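PDB 4CHH: protein interacting with Hsp90 1 from Saccharomyces cerevisiae, which takes part in pre-rRNA processing, is required for the NOP58-snoRNA interaction and belongs to the R2TP complex, which works with Hsp90; this chain is the protein's N-terminal domain. Local coordinates for residues S30-A36 against L168-V173; I61-P67 against W113-S119; V136-E141 against R153-F158; I95-Y99 against I145-V149; E89-P93 against C121-I125. All blocks are in the same frame, centred on the assembly; numbering follows the deposited sequence.

Contact 1. Residues S30-A36 against L168-V173; sequences SKIEPIA and LPALEV
Two pairs of backbone hydrogen bonds tie S30 to V173 and I32 to L171, the hydrogen-bonded pairs of a short antiparallel ladder that adds strand 171-174 to strand 29-47 in the mixed sheet of the PIH1 N-terminal domain. The V173 N to S30 O bond is 2.7 Å long and almost straight, 175° at the hydrogen, and I32 O takes the N-H of L171 at 2.8 Å. Between them, K31 and E172 form a non-hydrogen-bonded pair whose side chains run alongside each other in the same direction. With K31 bent at its second torsion (chi2 -91°) and extended beyond it, NZ comes to 2.9 Å from E172 OE2, a salt bridge in which NZ approaches the oxygen from above the carboxylate plane. K31 CD also lies against the methyl of A170. On the other face of the ladder, I32 crosses V173 at about a right angle, and strand 95-103 packs behind through I95. Beyond I32 the ladder stops. There P34 takes over with its ring: CG rests on L171 CD1 at 3.9 Å, CB turns to L168 CD1, and C64 and C116 lie close by. L168 reaches on to A36 by the same methyl. A water bridges the two segments, donating to E33 OE2 and to L168 O, 3.0 Å and 2.7 Å away.

Contact 2. Residues I61-P67 against W113-S119; sequences INVCHSP and WDCCINS
S119 and C64, with C115 and I61 close behind, lose the most surface here. S119 OG sits at the edge of the H65 ring, in its plane, 2.7 Å from ND1; either atom could be the donor of this bond. H65 CG lies between its backbone N and carbonyl carbon (chi1 62°), which turns ND1 toward the start of helix 119-127, whose N-cap is N118. C64 works through its backbone and its sulfur: its N binds C115 O, its O accepts from I117 N at 2.9 Å, and SG rests against C116 CB at 3.8 Å. These bonds belong to a parallel ladder between strands 58-66 and 109-118 in the middle of the mixed sheet, in register from I61 with W113 to H65 with I117. On the face shared with I61 and V63, C115 SG touches I61 CG2 at 3.6 Å, and helix 129-147 covers this side through C139 and L140. On the reverse face N62 and D114 lie side by side. N62 ND2 gives a 3.0 Å bond to D114 OD1, which lies in the amide plane and is approached nearly along its C-O axis. R100 forms a salt bridge with the same OD1, while K164 N bonds to N62 OD1.

Contact 3. Residues V136-E141 against R153-F158; sequences VEWCLE and RDRIAF
E137 leaves the helix with CG anti to its backbone N (chi1 177°) and then bends at chi2, while R153 bends at its own chi2 (-55°), and the two side chains meet at about a right angle. R153 grips the carboxylate side-on with two nitrogens: NE lies 2.8 Å from E137 OE1, on its syn lone pair, and NH2 lies 2.9 Å from E137 OE2. Carboxylate and guanidinium planes are 35° apart. L140 CB sits over the centre of one guanidinium face, and L140 CD1 touches R153 CD at 3.7 Å. The same methyl meets I156 CD1, and V136 CG2 reaches F158 CE1 at 3.9 Å, so the loop 153-158 lies along one side of helix 129-147. An alanine in place of R153 is likely to leave the E137 carboxylate without its mate and to remove the cover over L140 CB. R153 NH1 has a further salt bridge with E144, and E141 OE2 stands nearby, beyond salt-bridge distance. One arginine thus faces three glutamates of the helix, and its positive charge probably offsets the crowding of their carboxylates, notably where E137 OE2 and E141 OE2 approach to 3.0 Å.

Contact 4. Residues I95-Y99 against I145-V149; sequences ITSCY and IRDSV
The backbone of T96 passes that of R146, and C98 passes D147, with CA atoms 8.0 Å apart in each pair; residues 97-99 run on extended past the end of helix 129-147, where S148 leaves helical angles with positive phi. R146 is the main link. Its guanidinium lies flat against the loop backbone, with C98 CA 3.5 Å above its centre, and NH1 makes a weak 3.2 Å bond to T96 O. R146 CD packs on T96 CG2 at 3.7 Å. D147 forms a salt bridge with its chain neighbour R146, NE to OD2 2.9 Å, and OD2 also accepts the indole NH of W113, while OD1 takes a water that accepts from Y99 N. The D147 carboxylate stands at the edge of the Y99 ring. A leucine in place of D147 would probably leave R146 NE and W113 NE1 without their shared acceptor and hold the guanidinium less firmly. W113 of strand 109-118, the neighbour of strand 95-103 in the sheet, touches both T96 and R146, and S97 bonds back to D114.

Contact 5. Residues E89-P93 against C121-I125; sequences EWEIP and CSRWI
W90 and W124 meet obliquely where loop 89-93 packs on helix 119-127 of the PIH1 N-terminal domain: their six-membered rings have centroids 5.9 Å apart and planes turned by 31°. The closest carbons are W90 CZ2 and W124 CZ3, at 3.6 Å, and W124 CZ3 comes in at the edge of the W90 ring, near its plane. The setting is apolar packing, the loop being the link between helix 78-86 and strand 95-103. W90 has CG anti to its backbone N (chi1 -165°), which carries the indole toward the helix, while its NE1 bonds to V74 O and its ring also packs on V81, L84 and I85 of helix 78-86. W124 is placed beside L131 of helix 129-147. I92 fills the neighbouring position and spreads its branches over one helical turn. Its CG2 rests on C121 CB at 3.7 Å, and its CD1 has the edge of the W124 ring near it. I117 of strand 109-118 touches both I92 and I125, so the loop, the helix and the sheet share one apolar layer here. No hydrogen bond joins the two segments; contact is made by carbon and sulfur. The side chains of I92 and I125 cross at a slant, and I92 CD1 lies 3.9 Å from I125 CG2.

Contact 2 is the buried centre, about 6 Å from the middle of the chain, and touches all four others. Contact 1 extends the same sheet at its edge, so backbone ladders rule both, parallel in one and antiparallel in the other, though the charged pair of contact 1 is exposed. Contacts 3 and 4 both use helix 129-147, at successive points, and rely on arginines: a two-nitrogen grip on a glutamate in one, a flat guanidinium on a loop in the other. Contact 4 is the surface one; contacts 1 and 3 are partly buried. Contact 5 is buried and apolar, and meets contact 3 where W138 packs on residues 90-92. Contacts 1 and 3 lie about 22 Å apart between centres, without touching.

Contact 1. Residues S30-A36 against L168-V173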
# COMPACT_ATOMS: atom_id res chain seq x y z
N SER A 30 5.26 -14.91 -10.77
CA SER A 30 6.05 -15.00 -9.55
C SER A 30 5.18 -14.61 -8.36
O SER A 30 4.23 -13.84 -8.50
CB SER A 30 7.28 -14.11 -9.62
OG SER A 30 8.28 -14.67 -10.44
N LYS A 31 5.54 -15.12 -7.18
CA LYS A 31 4.84 -14.82 -5.95
C LYS A 31 5.73 -13.98 -5.04
O LYS A 31 6.93 -14.23 -4.92
CB LYS A 31 4.38 -16.09 -5.22
CG LYS A 31 3.40 -16.96 -6.00
CD LYS A 31 1.95 -16.61 -5.72
CE LYS A 31 1.02 -17.70 -6.18
NZ LYS A 31 -0.36 -17.49 -5.67
N ILE A 32 5.15 -12.98 -4.44
CA ILE A 32 5.82 -12.13 -3.47
C ILE A 32 5.08 -12.36 -2.17
O ILE A 32 3.87 -12.11 -2.13
CB ILE A 32 5.85 -10.64 -3.89
CG1 ILE A 32 6.66 -10.41 -5.20
CG2 ILE A 32 6.38 -9.76 -2.74
CD1 ILE A 32 6.59 -8.95 -5.75
N GLU A 33 5.77 -12.84 -1.13
CA GLU A 33 5.18 -13.05 0.19
C GLU A 33 5.52 -11.82 1.05
O GLU A 33 6.69 -11.63 1.39
CB GLU A 33 5.66 -14.36 0.81
CG GLU A 33 5.31 -15.56 -0.06
CD GLU A 33 4.87 -16.78 0.72
OE1 GLU A 33 5.75 -17.48 1.28
OE2 GLU A 33 3.65 -17.04 0.76
N PRO A 34 4.55 -10.92 1.32
CA PRO A 34 4.89 -9.67 2.02
C PRO A 34 5.18 -9.85 3.51
O PRO A 34 4.66 -10.75 4.15
CB PRO A 34 3.64 -8.80 1.82
CG PRO A 34 2.81 -9.50 0.78
CD PRO A 34 3.13 -10.95 0.93
N ILE A 35 6.03 -8.97 4.05
CA ILE A 35 6.40 -8.93 5.47
C ILE A 35 5.55 -7.81 6.11
O ILE A 35 5.64 -6.66 5.67
CB ILE A 35 7.95 -8.72 5.66
CG1 ILE A 35 8.78 -9.83 4.96
CG2 ILE A 35 8.31 -8.59 7.18
CD1 ILE A 35 10.22 -9.45 4.56
N ALA A 36 4.72 -8.15 7.11
CA ALA A 36 3.83 -7.18 7.78
C ALA A 36 4.63 -6.02 8.38
O ALA A 36 5.74 -6.21 8.91
CB ALA A 36 2.99 -7.87 8.87
N LEU A 168 -0.81 -12.35 5.49
CA LEU A 168 -0.92 -11.53 4.28
C LEU A 168 -0.79 -12.47 3.09
O LEU A 168 0.20 -13.21 3.04
CB LEU A 168 0.16 -10.42 4.23
CG LEU A 168 0.18 -9.37 5.36
CD1 LEU A 168 1.26 -8.33 5.11
CD2 LEU A 168 -1.19 -8.70 5.55
N PRO A 169 -1.78 -12.55 2.17
CA PRO A 169 -1.67 -13.50 1.06
C PRO A 169 -0.59 -13.08 0.06
O PRO A 169 -0.22 -11.89 0.01
CB PRO A 169 -3.07 -13.49 0.45
CG PRO A 169 -3.62 -12.15 0.77
CD PRO A 169 -3.05 -11.79 2.10
N ALA A 170 -0.05 -14.06 -0.69
CA ALA A 170 1.00 -13.77 -1.67
C ALA A 170 0.47 -12.90 -2.80
O ALA A 170 -0.71 -12.96 -3.16
CB ALA A 170 1.57 -15.07 -2.25
N LEU A 171 1.36 -12.06 -3.34
CA LEU A 171 1.05 -11.23 -4.48
C LEU A 171 1.55 -11.93 -5.72
O LEU A 171 2.70 -12.37 -5.75
CB LEU A 171 1.71 -9.85 -4.36
CG LEU A 171 1.17 -8.96 -3.26
CD1 LEU A 171 2.25 -8.01 -2.80
CD2 LEU A 171 -0.01 -8.17 -3.76
N GLU A 172 0.69 -12.04 -6.72
CA GLU A 172 1.04 -12.69 -7.98
C GLU A 172 1.52 -11.63 -8.94
O GLU A 172 0.79 -10.68 -9.23
CB GLU A 172 -0.16 -13.46 -8.54
CG GLU A 172 -0.63 -14.61 -7.66
CD GLU A 172 -1.69 -15.50 -8.29
OE1 GLU A 172 -2.70 -14.96 -8.81
OE2 GLU A 172 -1.52 -16.74 -8.25
N VAL A 173 2.77 -11.72 -9.36
CA VAL A 173 3.31 -10.68 -10.22
C VAL A 173 4.00 -11.28 -11.44
O VAL A 173 4.55 -12.38 -11.38
CB VAL A 173 4.27 -9.69 -9.47
CG1 VAL A 173 3.59 -9.06 -8.25
CG2 VAL A 173 5.59 -10.35 -9.07
O HOH W 1 2.12 -14.72 1.94

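Contact 2. Residues I61-P67 against W113-S119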
# COMPACT_ATOMS: atom_id res chain seq x y z
N ILE A 61 -5.60 -0.75 5.18
CA ILE A 61 -4.53 -0.97 4.22
C ILE A 61 -3.33 -1.53 4.96
O ILE A 61 -2.82 -0.87 5.87
CB ILE A 61 -4.15 0.31 3.41
CG1 ILE A 61 -5.33 0.84 2.59
CG2 ILE A 61 -2.89 0.04 2.57
CD1 ILE A 61 -5.18 2.33 2.01
N ASN A 62 -2.89 -2.73 4.59
CA ASN A 62 -1.70 -3.34 5.15
C ASN A 62 -0.45 -2.86 4.40
O ASN A 62 -0.22 -3.31 3.29
CB ASN A 62 -1.82 -4.88 5.12
CG ASN A 62 -2.85 -5.42 6.10
OD1 ASN A 62 -2.91 -4.99 7.24
ND2 ASN A 62 -3.73 -6.30 5.67
N VAL A 63 0.34 -1.94 5.00
CA VAL A 63 1.61 -1.49 4.41
C VAL A 63 2.63 -2.54 4.79
O VAL A 63 2.83 -2.82 5.97
CB VAL A 63 2.05 -0.06 4.82
CG1 VAL A 63 3.25 0.39 3.99
CG2 VAL A 63 0.90 0.92 4.71
N CYS A 64 3.17 -3.19 3.81
CA CYS A 64 4.03 -4.33 4.02
C CYS A 64 5.19 -4.26 3.06
O CYS A 64 5.24 -3.36 2.23
CB CYS A 64 3.21 -5.61 3.86
SG CYS A 64 2.26 -5.69 2.32
N HIS A 65 6.16 -5.17 3.19
CA HIS A 65 7.33 -5.06 2.33
C HIS A 65 7.93 -6.41 1.92
O HIS A 65 7.59 -7.46 2.46
CB HIS A 65 8.42 -4.18 2.99
CG HIS A 65 8.95 -4.72 4.27
ND1 HIS A 65 10.08 -5.53 4.31
CD2 HIS A 65 8.48 -4.58 5.53
CE1 HIS A 65 10.25 -5.85 5.58
NE2 HIS A 65 9.32 -5.30 6.35
N SER A 66 8.80 -6.35 0.90
CA SER A 66 9.57 -7.46 0.38
C SER A 66 10.77 -6.93 -0.40
O SER A 66 10.65 -5.91 -1.08
CB SER A 66 8.71 -8.35 -0.53
OG SER A 66 9.50 -9.31 -1.21
N PRO A 67 11.93 -7.64 -0.36
CA PRO A 67 13.07 -7.19 -1.17
C PRO A 67 12.86 -7.41 -2.67
O PRO A 67 13.64 -6.93 -3.49
CB PRO A 67 14.22 -8.05 -0.62
CG PRO A 67 13.53 -9.33 -0.20
CD PRO A 67 12.25 -8.87 0.40
N TRP A 113 -6.86 -4.03 1.80
CA TRP A 113 -5.88 -4.08 0.71
C TRP A 113 -4.50 -4.23 1.29
O TRP A 113 -4.23 -3.70 2.37
CB TRP A 113 -5.88 -2.77 -0.11
CG TRP A 113 -6.96 -2.59 -1.12
CD1 TRP A 113 -6.87 -2.81 -2.46
CD2 TRP A 113 -8.22 -1.90 -0.91
NE1 TRP A 113 -8.01 -2.37 -3.09
CE2 TRP A 113 -8.85 -1.80 -2.17
CE3 TRP A 113 -8.88 -1.39 0.22
CZ2 TRP A 113 -10.11 -1.21 -2.34
CZ3 TRP A 113 -10.13 -0.79 0.06
CH2 TRP A 113 -10.73 -0.70 -1.21
N ASP A 114 -3.60 -4.88 0.56
CA ASP A 114 -2.20 -4.94 0.98
C ASP A 114 -1.42 -4.05 0.02
O ASP A 114 -1.67 -4.12 -1.19
CB ASP A 114 -1.61 -6.36 0.99
CG ASP A 114 -2.40 -7.39 1.80
OD1 ASP A 114 -2.90 -7.03 2.88
OD2 ASP A 114 -2.52 -8.54 1.33
N CYS A 115 -0.54 -3.20 0.52
CA CYS A 115 0.31 -2.32 -0.30
C CYS A 115 1.76 -2.66 0.05
O CYS A 115 2.22 -2.29 1.12
CB CYS A 115 0.00 -0.84 -0.02
SG CYS A 115 -1.52 -0.25 -0.79
N CYS A 116 2.44 -3.38 -0.85
CA CYS A 116 3.78 -3.90 -0.64
C CYS A 116 4.84 -3.03 -1.30
O CYS A 116 4.77 -2.76 -2.50
CB CYS A 116 3.87 -5.35 -1.12
SG CYS A 116 5.29 -6.26 -0.49
N ILE A 117 5.83 -2.62 -0.52
CA ILE A 117 6.92 -1.78 -1.00
C ILE A 117 8.23 -2.53 -0.81
O ILE A 117 8.25 -3.57 -0.14
CB ILE A 117 6.93 -0.39 -0.30
CG1 ILE A 117 7.20 -0.53 1.25
CG2 ILE A 117 5.65 0.40 -0.63
CD1 ILE A 117 7.37 0.78 2.05
N ASN A 118 9.32 -2.01 -1.38
CA ASN A 118 10.62 -2.61 -1.18
C ASN A 118 11.00 -2.48 0.29
O ASN A 118 10.73 -1.45 0.90
CB ASN A 118 11.66 -1.95 -2.07
CG ASN A 118 13.02 -2.56 -1.94
OD1 ASN A 118 13.85 -2.10 -1.14
ND2 ASN A 118 13.27 -3.65 -2.68
N SER A 119 11.65 -3.50 0.83
CA SER A 119 12.11 -3.56 2.21
C SER A 119 13.01 -2.37 2.62
O SER A 119 12.90 -1.89 3.75
CB SER A 119 12.85 -4.86 2.42
OG SER A 119 11.90 -5.90 2.29
O HOH W 2 15.68 -5.50 -2.50

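Contact 3. Residues V136-E141 against R153-F158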
# COMPACT_ATOMS: atom_id res chain seq x y z
N VAL A 136 2.08 7.05 2.78
CA VAL A 136 0.69 6.72 3.18
C VAL A 136 -0.30 7.22 2.11
O VAL A 136 -1.22 6.49 1.76
CB VAL A 136 0.40 7.29 4.60
CG1 VAL A 136 -1.12 7.42 4.86
CG2 VAL A 136 1.06 6.42 5.66
N GLU A 137 -0.11 8.48 1.61
CA GLU A 137 -0.92 9.07 0.56
C GLU A 137 -0.84 8.23 -0.73
O GLU A 137 -1.88 7.97 -1.35
CB GLU A 137 -0.46 10.54 0.30
CG GLU A 137 -1.21 11.23 -0.84
CD GLU A 137 -2.73 11.30 -0.72
OE1 GLU A 137 -3.24 11.37 0.42
OE2 GLU A 137 -3.40 11.24 -1.77
N TRP A 138 0.39 7.78 -1.12
CA TRP A 138 0.61 6.92 -2.30
C TRP A 138 -0.12 5.58 -2.19
O TRP A 138 -0.64 5.09 -3.20
CB TRP A 138 2.09 6.65 -2.52
CG TRP A 138 2.84 7.82 -3.11
CD1 TRP A 138 2.33 8.82 -3.89
CD2 TRP A 138 4.24 8.08 -2.98
NE1 TRP A 138 3.32 9.72 -4.22
CE2 TRP A 138 4.52 9.26 -3.73
CE3 TRP A 138 5.31 7.40 -2.37
CZ2 TRP A 138 5.81 9.77 -3.86
CZ3 TRP A 138 6.58 7.95 -2.45
CH2 TRP A 138 6.82 9.12 -3.18
N CYS A 139 -0.15 5.00 -0.97
CA CYS A 139 -0.87 3.75 -0.68
C CYS A 139 -2.36 3.96 -0.85
O CYS A 139 -3.01 3.14 -1.48
CB CYS A 139 -0.52 3.22 0.71
SG CYS A 139 1.16 2.59 0.84
N LEU A 140 -2.91 5.08 -0.33
CA LEU A 140 -4.32 5.40 -0.50
C LEU A 140 -4.66 5.58 -1.98
O LEU A 140 -5.64 5.03 -2.44
CB LEU A 140 -4.70 6.68 0.28
CG LEU A 140 -4.66 6.56 1.81
CD1 LEU A 140 -4.47 7.93 2.44
CD2 LEU A 140 -5.89 5.86 2.34
N GLU A 141 -3.83 6.35 -2.72
CA GLU A 141 -4.05 6.55 -4.16
C GLU A 141 -3.98 5.23 -4.92
O GLU A 141 -4.74 5.03 -5.86
CB GLU A 141 -3.02 7.53 -4.75
CG GLU A 141 -3.20 8.95 -4.23
CD GLU A 141 -2.16 9.98 -4.65
OE1 GLU A 141 -1.00 9.61 -4.94
OE2 GLU A 141 -2.50 11.18 -4.62
N ARG A 153 -9.42 11.06 3.57
CA ARG A 153 -8.13 11.58 4.03
C ARG A 153 -8.27 12.16 5.45
O ARG A 153 -7.27 12.40 6.11
CB ARG A 153 -7.57 12.65 3.04
CG ARG A 153 -7.34 12.15 1.56
CD ARG A 153 -6.45 10.92 1.49
NE ARG A 153 -5.89 10.68 0.15
CZ ARG A 153 -6.45 9.94 -0.79
NH1 ARG A 153 -7.64 9.39 -0.60
NH2 ARG A 153 -5.83 9.76 -1.95
N ASP A 154 -9.49 12.38 5.93
CA ASP A 154 -9.70 12.96 7.28
C ASP A 154 -9.93 11.88 8.33
O ASP A 154 -9.30 11.91 9.39
CB ASP A 154 -10.88 13.95 7.28
CG ASP A 154 -10.79 15.06 6.25
OD1 ASP A 154 -9.66 15.48 5.92
OD2 ASP A 154 -11.84 15.50 5.75
N ARG A 155 -10.84 10.93 8.04
CA ARG A 155 -11.14 9.84 8.97
C ARG A 155 -10.09 8.78 8.79
O ARG A 155 -10.36 7.69 8.31
CB ARG A 155 -12.56 9.30 8.75
CG ARG A 155 -13.62 10.03 9.56
CD ARG A 155 -14.28 11.11 8.75
NE ARG A 155 -15.72 10.91 8.70
CZ ARG A 155 -16.44 10.89 7.59
NH1 ARG A 155 -15.86 11.08 6.41
NH2 ARG A 155 -17.75 10.70 7.64
N ILE A 156 -8.88 9.13 9.15
CA ILE A 156 -7.69 8.32 8.99
C ILE A 156 -7.06 8.06 10.37
O ILE A 156 -7.05 8.95 11.23
CB ILE A 156 -6.73 9.01 8.00
CG1 ILE A 156 -5.58 8.09 7.55
CG2 ILE A 156 -6.23 10.40 8.51
CD1 ILE A 156 -4.97 8.50 6.16
N ALA A 157 -6.61 6.82 10.58
CA ALA A 157 -5.98 6.40 11.82
C ALA A 157 -4.88 5.37 11.55
O ALA A 157 -4.81 4.78 10.47
CB ALA A 157 -7.03 5.83 12.80
N PHE A 158 -4.01 5.18 12.54
CA PHE A 158 -2.87 4.27 12.47
C PHE A 158 -2.91 3.28 13.64
O PHE A 158 -2.26 3.50 14.67
CB PHE A 158 -1.52 5.03 12.39
CG PHE A 158 -1.50 5.97 11.20
CD1 PHE A 158 -1.25 5.48 9.92
CD2 PHE A 158 -1.86 7.31 11.33
CE1 PHE A 158 -1.30 6.33 8.80
CE2 PHE A 158 -1.93 8.16 10.21
CZ PHE A 158 -1.64 7.67 8.95

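Contact 4. Residues I95-Y99 against I145-V149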
# COMPACT_ATOMS: atom_id res chain seq x y z
N ILE A 95 3.19 -2.38 -4.95
CA ILE A 95 2.43 -3.46 -5.54
C ILE A 95 1.24 -3.69 -4.59
O ILE A 95 1.42 -3.99 -3.41
CB ILE A 95 3.28 -4.73 -5.84
CG1 ILE A 95 4.40 -4.40 -6.88
CG2 ILE A 95 2.34 -5.85 -6.40
CD1 ILE A 95 5.52 -5.41 -6.98
N THR A 96 0.02 -3.48 -5.11
CA THR A 96 -1.22 -3.54 -4.33
C THR A 96 -2.00 -4.77 -4.69
O THR A 96 -2.17 -5.09 -5.87
CB THR A 96 -2.05 -2.26 -4.57
OG1 THR A 96 -1.21 -1.14 -4.33
CG2 THR A 96 -3.27 -2.17 -3.66
N SER A 97 -2.51 -5.44 -3.67
CA SER A 97 -3.31 -6.64 -3.86
C SER A 97 -4.72 -6.28 -4.29
O SER A 97 -5.15 -5.13 -4.18
CB SER A 97 -3.35 -7.42 -2.54
OG SER A 97 -4.16 -6.76 -1.58
N CYS A 98 -5.50 -7.30 -4.69
CA CYS A 98 -6.92 -7.11 -4.88
C CYS A 98 -7.50 -6.93 -3.45
O CYS A 98 -6.85 -7.36 -2.48
CB CYS A 98 -7.53 -8.30 -5.61
SG CYS A 98 -7.71 -9.78 -4.58
N TYR A 99 -8.64 -6.25 -3.29
CA TYR A 99 -9.18 -6.07 -1.94
C TYR A 99 -9.77 -7.38 -1.45
O TYR A 99 -10.11 -8.27 -2.24
CB TYR A 99 -10.22 -4.92 -1.85
CG TYR A 99 -11.49 -5.14 -2.64
CD1 TYR A 99 -12.53 -5.92 -2.12
CD2 TYR A 99 -11.66 -4.58 -3.90
CE1 TYR A 99 -13.67 -6.19 -2.87
CE2 TYR A 99 -12.81 -4.83 -4.65
CZ TYR A 99 -13.82 -5.61 -4.12
OH TYR A 99 -14.96 -5.84 -4.85
N ILE A 145 -6.90 3.92 -7.38
CA ILE A 145 -6.63 3.69 -8.79
C ILE A 145 -7.03 2.26 -9.22
O ILE A 145 -7.77 2.10 -10.20
CB ILE A 145 -5.12 3.99 -9.12
CG1 ILE A 145 -4.88 5.52 -9.14
CG2 ILE A 145 -4.67 3.36 -10.48
CD1 ILE A 145 -3.35 5.93 -8.95
N ARG A 146 -6.53 1.24 -8.49
CA ARG A 146 -6.76 -0.13 -8.90
C ARG A 146 -8.23 -0.58 -8.79
O ARG A 146 -8.63 -1.41 -9.59
CB ARG A 146 -5.81 -1.12 -8.20
CG ARG A 146 -6.10 -1.43 -6.72
CD ARG A 146 -5.66 -2.86 -6.39
NE ARG A 146 -6.52 -3.87 -7.04
CZ ARG A 146 -6.09 -4.98 -7.65
NH1 ARG A 146 -4.80 -5.26 -7.70
NH2 ARG A 146 -6.96 -5.81 -8.21
N ASP A 147 -9.02 -0.00 -7.87
CA ASP A 147 -10.40 -0.44 -7.70
C ASP A 147 -11.46 0.65 -7.87
O ASP A 147 -12.62 0.38 -7.62
CB ASP A 147 -10.54 -1.14 -6.33
CG ASP A 147 -9.97 -2.55 -6.37
OD1 ASP A 147 -10.53 -3.39 -7.11
OD2 ASP A 147 -8.92 -2.79 -5.72
N SER A 148 -11.09 1.85 -8.40
CA SER A 148 -12.02 3.00 -8.60
C SER A 148 -12.83 3.32 -7.34
O SER A 148 -14.05 3.49 -7.40
CB SER A 148 -12.97 2.77 -9.77
OG SER A 148 -12.23 2.82 -10.97
N VAL A 149 -12.14 3.44 -6.21
CA VAL A 149 -12.78 3.80 -4.94
C VAL A 149 -12.30 5.17 -4.55
O VAL A 149 -11.31 5.63 -5.09
CB VAL A 149 -12.51 2.74 -3.81
CG1 VAL A 149 -13.11 1.39 -4.18
CG2 VAL A 149 -11.01 2.62 -3.47
O HOH W 3 -9.79 -5.78 -6.12

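Contact 5. Residues E89-P93 against C121-I125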
# COMPACT_ATOMS: atom_id res chain seq x y z
N GLU A 89 9.25 12.79 -10.51
CA GLU A 89 10.40 12.05 -11.02
C GLU A 89 10.89 11.00 -10.02
O GLU A 89 11.82 10.26 -10.33
CB GLU A 89 11.52 13.04 -11.38
CG GLU A 89 11.31 13.65 -12.75
CD GLU A 89 12.33 14.70 -13.14
OE1 GLU A 89 13.54 14.38 -13.21
OE2 GLU A 89 11.91 15.85 -13.41
N TRP A 90 10.24 10.90 -8.85
CA TRP A 90 10.63 9.91 -7.86
C TRP A 90 9.41 9.42 -7.11
O TRP A 90 8.56 10.21 -6.70
CB TRP A 90 11.64 10.54 -6.88
CG TRP A 90 12.41 9.60 -6.01
CD1 TRP A 90 13.72 9.23 -6.18
CD2 TRP A 90 12.01 9.07 -4.72
NE1 TRP A 90 14.12 8.43 -5.14
CE2 TRP A 90 13.10 8.32 -4.23
CE3 TRP A 90 10.82 9.13 -3.97
CZ2 TRP A 90 13.06 7.70 -2.97
CZ3 TRP A 90 10.77 8.49 -2.74
CH2 TRP A 90 11.88 7.78 -2.25
N GLU A 91 9.36 8.11 -6.85
CA GLU A 91 8.28 7.48 -6.10
C GLU A 91 8.73 6.19 -5.50
O GLU A 91 9.58 5.52 -6.08
CB GLU A 91 7.08 7.22 -7.04
CG GLU A 91 5.76 7.02 -6.31
CD GLU A 91 4.50 7.40 -7.06
OE1 GLU A 91 4.47 8.49 -7.68
OE2 GLU A 91 3.51 6.64 -6.96
N ILE A 92 8.15 5.80 -4.38
CA ILE A 92 8.40 4.48 -3.81
C ILE A 92 7.47 3.52 -4.61
O ILE A 92 6.25 3.69 -4.51
CB ILE A 92 8.15 4.42 -2.28
CG1 ILE A 92 9.23 5.18 -1.49
CG2 ILE A 92 8.02 2.95 -1.79
CD1 ILE A 92 9.04 5.23 0.06
N PRO A 93 7.97 2.55 -5.42
CA PRO A 93 7.03 1.63 -6.11
C PRO A 93 6.16 0.83 -5.11
O PRO A 93 6.63 0.42 -4.05
CB PRO A 93 7.98 0.70 -6.90
CG PRO A 93 9.27 1.53 -7.07
CD PRO A 93 9.38 2.22 -5.73
N CYS A 121 12.86 0.70 1.35
CA CYS A 121 11.92 1.83 1.42
C CYS A 121 11.13 1.81 2.73
O CYS A 121 10.86 2.87 3.27
CB CYS A 121 10.99 1.84 0.21
SG CYS A 121 11.87 1.90 -1.38
N SER A 122 10.82 0.60 3.27
CA SER A 122 10.13 0.46 4.55
C SER A 122 11.00 1.00 5.69
O SER A 122 10.46 1.46 6.70
CB SER A 122 9.72 -0.99 4.81
OG SER A 122 10.75 -1.77 5.39
N ARG A 123 12.34 0.94 5.53
CA ARG A 123 13.28 1.45 6.54
C ARG A 123 13.41 2.98 6.42
O ARG A 123 13.53 3.65 7.43
CB ARG A 123 14.65 0.75 6.43
CG ARG A 123 14.67 -0.72 6.92
CD ARG A 123 13.28 -1.26 7.23
NE ARG A 123 12.98 -1.26 8.64
CZ ARG A 123 11.79 -1.52 9.18
NH1 ARG A 123 10.75 -1.78 8.40
NH2 ARG A 123 11.63 -1.50 10.48
N TRP A 124 13.37 3.52 5.20
CA TRP A 124 13.45 4.98 4.97
C TRP A 124 12.30 5.70 5.67
O TRP A 124 12.51 6.75 6.25
CB TRP A 124 13.38 5.31 3.46
CG TRP A 124 14.50 4.79 2.61
CD1 TRP A 124 15.76 4.44 3.01
CD2 TRP A 124 14.49 4.67 1.18
NE1 TRP A 124 16.50 4.02 1.93
CE2 TRP A 124 15.75 4.17 0.79
CE3 TRP A 124 13.52 4.92 0.18
CZ2 TRP A 124 16.09 3.94 -0.55
CZ3 TRP A 124 13.86 4.71 -1.15
CH2 TRP A 124 15.12 4.19 -1.50
N ILE A 125 11.06 5.13 5.57
CA ILE A 125 9.86 5.78 6.12
C ILE A 125 9.83 5.68 7.67
O ILE A 125 9.02 6.38 8.28
CB ILE A 125 8.55 5.29 5.43
CG1 ILE A 125 8.31 3.76 5.65
CG2 ILE A 125 8.60 5.67 3.93
CD1 ILE A 125 6.94 3.24 5.29